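Long-range contact in uncharacterized protein (Bacillus cereus, PDB 5F2H), which is of unknown function but belongs to the alpha/beta-hydrolase superfamily and probably acts as a hydrolase of the phospholipase/carboxylesterase type: residues Asp177-Gly182 / Ala211-Tyr216. Sequence-based numbering, arbitrary orientation.
Sequences DDIQRG and ARVALY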
ATOM      1  N   ASP B 177     -22.233  24.456 -12.609  1.00 69.17           N
ATOM      2  CA  ASP B 177     -22.895  25.750 -12.398  1.00 71.23           C
ATOM      3  C   ASP B 177     -23.390  25.934 -10.977  1.00 71.85           C
ATOM      4  O   ASP B 177     -22.934  26.831 -10.260  1.00 70.20           O
ATOM      5  CB  ASP B 177     -24.098  25.897 -13.330  1.00 71.57           C
ATOM      6  CG  ASP B 177     -23.719  26.059 -14.767  1.00 68.75           C
ATOM      7  OD1 ASP B 177     -22.530  26.339 -15.073  1.00 65.99           O
ATOM      8  OD2 ASP B 177     -24.658  25.977 -15.585  1.00 70.00           O
ATOM      9  N   ASP B 178     -24.318  25.047 -10.613  1.00 71.45           N
ATOM     10  CA  ASP B 178     -24.957  24.993  -9.320  1.00 73.12           C
ATOM     11  C   ASP B 178     -23.989  24.295  -8.387  1.00 68.51           C
ATOM     12  O   ASP B 178     -24.050  23.091  -8.226  1.00 71.78           O
ATOM     13  CB  ASP B 178     -26.284  24.218  -9.450  1.00 76.48           C
ATOM     14  CG  ASP B 178     -27.127  24.249  -8.181  1.00 82.60           C
ATOM     15  OD1 ASP B 178     -26.598  24.562  -7.085  1.00 85.67           O
ATOM     16  OD2 ASP B 178     -28.342  23.962  -8.289  1.00 85.25           O
ATOM     17  N   ILE B 179     -23.104  25.071  -7.762  1.00 66.35           N
ATOM     18  CA  ILE B 179     -22.091  24.518  -6.856  1.00 65.33           C
ATOM     19  C   ILE B 179     -22.618  23.808  -5.624  1.00 65.54           C
ATOM     20  O   ILE B 179     -21.827  23.266  -4.843  1.00 62.27           O
ATOM     21  CB  ILE B 179     -21.004  25.539  -6.419  1.00 68.37           C
ATOM     22  CG1 ILE B 179     -21.592  26.684  -5.580  1.00 75.09           C
ATOM     23  CG2 ILE B 179     -20.246  26.062  -7.637  1.00 67.24           C
ATOM     24  CD1 ILE B 179     -20.550  27.673  -5.084  1.00 75.54           C
ATOM     25  N   GLN B 180     -23.933  23.811  -5.426  1.00 70.11           N
ATOM     26  CA  GLN B 180     -24.501  23.140  -4.261  1.00 72.72           C
ATOM     27  C   GLN B 180     -24.697  21.693  -4.559  1.00 69.99           C
ATOM     28  O   GLN B 180     -24.224  20.843  -3.806  1.00 67.09           O
ATOM     29  CB  GLN B 180     -25.803  23.784  -3.828  1.00 77.83           C
ATOM     30  CG  GLN B 180     -25.604  25.202  -3.332  1.00 82.87           C
ATOM     31  CD  GLN B 180     -24.691  25.262  -2.123  1.00 84.20           C
ATOM     32  OE1 GLN B 180     -24.483  24.257  -1.435  1.00 81.88           O
ATOM     33  NE2 GLN B 180     -24.188  26.456  -1.822  1.00 87.16           N
ATOM     34  N   ARG B 181     -25.391  21.412  -5.657  1.00 71.41           N
ATOM     35  CA  ARG B 181     -25.628  20.026  -6.064  1.00 73.84           C
ATOM     36  C   ARG B 181     -24.259  19.358  -6.177  1.00 69.95           C
ATOM     37  O   ARG B 181     -24.071  18.230  -5.755  1.00 68.63           O
ATOM     38  CB  ARG B 181     -26.364  19.990  -7.388  1.00 76.07           C
ATOM     39  CG  ARG B 181     -27.743  20.598  -7.315  1.00 84.45           C
ATOM     40  CD  ARG B 181     -28.346  20.796  -8.689  1.00 87.86           C
ATOM     41  NE  ARG B 181     -28.417  19.575  -9.476  1.00 90.38           N
ATOM     42  CZ  ARG B 181     -28.910  19.528 -10.713  1.00 99.88           C
ATOM     43  NH1 ARG B 181     -29.393  20.630 -11.283  1.00106.02           N
ATOM     44  NH2 ARG B 181     -28.936  18.382 -11.385  1.00 97.66           N
ATOM     45  N   GLY B 182     -23.291  20.092  -6.711  1.00 66.86           N
ATOM     46  CA  GLY B 182     -21.948  19.590  -6.849  1.00 67.93           C
ATOM     47  C   GLY B 182     -21.385  19.144  -5.519  1.00 67.99           C
ATOM     48  O   GLY B 182     -20.924  18.027  -5.381  1.00 72.33           O
ATOM     49  N   ALA B 211     -12.262  22.239  -9.886  1.00 52.98           N
ATOM     50  CA  ALA B 211     -11.491  22.574  -8.704  1.00 54.56           C
ATOM     51  C   ALA B 211     -12.335  23.442  -7.743  1.00 56.12           C
ATOM     52  O   ALA B 211     -12.164  23.335  -6.533  1.00 57.70           O
ATOM     53  CB  ALA B 211     -10.180  23.253  -9.089  1.00 51.49           C
ATOM     54  N   ARG B 212     -13.267  24.239  -8.279  1.00 54.61           N
ATOM     55  CA  ARG B 212     -14.122  25.101  -7.458  1.00 56.79           C
ATOM     56  C   ARG B 212     -14.962  24.295  -6.479  1.00 56.86           C
ATOM     57  O   ARG B 212     -14.885  24.527  -5.259  1.00 56.93           O
ATOM     58  CB  ARG B 212     -15.052  25.997  -8.300  1.00 58.33           C
ATOM     59  CG  ARG B 212     -15.750  27.022  -7.393  1.00 62.96           C
ATOM     60  CD  ARG B 212     -16.546  28.235  -7.912  1.00 65.52           C
ATOM     61  NE  ARG B 212     -17.751  28.004  -8.683  1.00 69.09           N
ATOM     62  CZ  ARG B 212     -18.732  28.903  -8.834  1.00 78.40           C
ATOM     63  NH1 ARG B 212     -18.776  30.044  -8.127  1.00 80.84           N
ATOM     64  NH2 ARG B 212     -19.781  28.584  -9.581  1.00 86.41           N
ATOM     65  N   VAL B 213     -15.733  23.339  -7.006  1.00 53.72           N
ATOM     66  CA  VAL B 213     -16.586  22.497  -6.164  1.00 52.56           C
ATOM     67  C   VAL B 213     -15.718  21.730  -5.174  1.00 53.85           C
ATOM     68  O   VAL B 213     -16.087  21.531  -4.007  1.00 52.70           O
ATOM     69  CB  VAL B 213     -17.407  21.511  -6.988  1.00 51.60           C
ATOM     70  CG1 VAL B 213     -18.220  20.609  -6.090  1.00 51.83           C
ATOM     71  CG2 VAL B 213     -18.332  22.238  -7.938  1.00 53.70           C
ATOM     72  N   ALA B 214     -14.553  21.290  -5.644  1.00 53.79           N
ATOM     73  CA  ALA B 214     -13.642  20.555  -4.786  1.00 56.06           C
ATOM     74  C   ALA B 214     -13.294  21.408  -3.568  1.00 62.22           C
ATOM     75  O   ALA B 214     -13.330  20.928  -2.439  1.00 70.25           O
ATOM     76  CB  ALA B 214     -12.371  20.209  -5.532  1.00 55.36           C
ATOM     77  N   LEU B 215     -12.955  22.674  -3.795  1.00 61.61           N
ATOM     78  CA  LEU B 215     -12.584  23.541  -2.703  1.00 64.74           C
ATOM     79  C   LEU B 215     -13.811  23.893  -1.824  1.00 67.10           C
ATOM     80  O   LEU B 215     -13.707  23.945  -0.604  1.00 65.02           O
ATOM     81  CB  LEU B 215     -11.910  24.814  -3.223  1.00 64.96           C
ATOM     82  CG  LEU B 215     -11.333  25.743  -2.135  1.00 65.87           C
ATOM     83  CD1 LEU B 215     -10.223  25.035  -1.377  1.00 65.17           C
ATOM     84  CD2 LEU B 215     -10.791  27.034  -2.717  1.00 66.04           C
ATOM     85  N   TYR B 216     -14.962  24.114  -2.438  1.00 65.87           N
ATOM     86  CA  TYR B 216     -16.153  24.442  -1.676  1.00 69.93           C
ATOM     87  C   TYR B 216     -16.465  23.303  -0.718  1.00 68.57           C
ATOM     88  O   TYR B 216     -16.604  23.504   0.475  1.00 71.19           O
ATOM     89  CB  TYR B 216     -17.314  24.686  -2.632  1.00 71.03           C
ATOM     90  CG  TYR B 216     -18.571  25.177  -1.981  1.00 76.71           C
ATOM     91  CD1 TYR B 216     -18.647  26.470  -1.488  1.00 79.55           C
ATOM     92  CD2 TYR B 216     -19.732  24.427  -2.003  1.00 80.60           C
ATOM     93  CE1 TYR B 216     -19.812  26.966  -0.944  1.00 83.25           C
ATOM     94  CE2 TYR B 216     -20.914  24.925  -1.474  1.00 84.47           C
ATOM     95  CZ  TYR B 216     -20.944  26.193  -0.935  1.00 83.81           C
ATOM     96  OH  TYR B 216     -22.101  26.698  -0.387  1.00 86.49           O
TER
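In the alpha/beta-hydrolase fold of this protein, the first turn of helix 179-195 packs against helix 209-219, which follows a probable nucleophile elbow (Gly206, Ser208, Gly210); one apolar side chain packs between an aromatic ring and a guanidinium, with the polar bond at the margin. The dense part centres on Ile179, whose CG1 is tucked between the backbone N and the carbonyl carbon (chi1 65°). Its CD1 lies over the Tyr216 ring, a CH-pi contact 4.2 Å from CD1 to the centroid, and also over the centre of the Arg212 guanidinium. CG2 sits off-centre on that same guanidinium face, 3.2 Å from Arg212 NH2. Deeper in, Gly182 has no side chain to hold the helices apart, and Val213 CG1 comes to 3.5 Å from Gly182 C. The looser side is the helix entry, where exposed Asp177 adds little beyond its backbone O, 3.7 Å from Arg212 NH2. Asp178 points away and is the N-cap, OD1 accepting from Gln180 N above its carboxylate plane. Arg181 forms a salt bridge with Glu117 of the second subunit. Gln180 leaves the backbone pointing away from 211-216, but its chain bends back at chi2 (-61°). Its NE2 donates to Tyr216 OH at 2.5 Å.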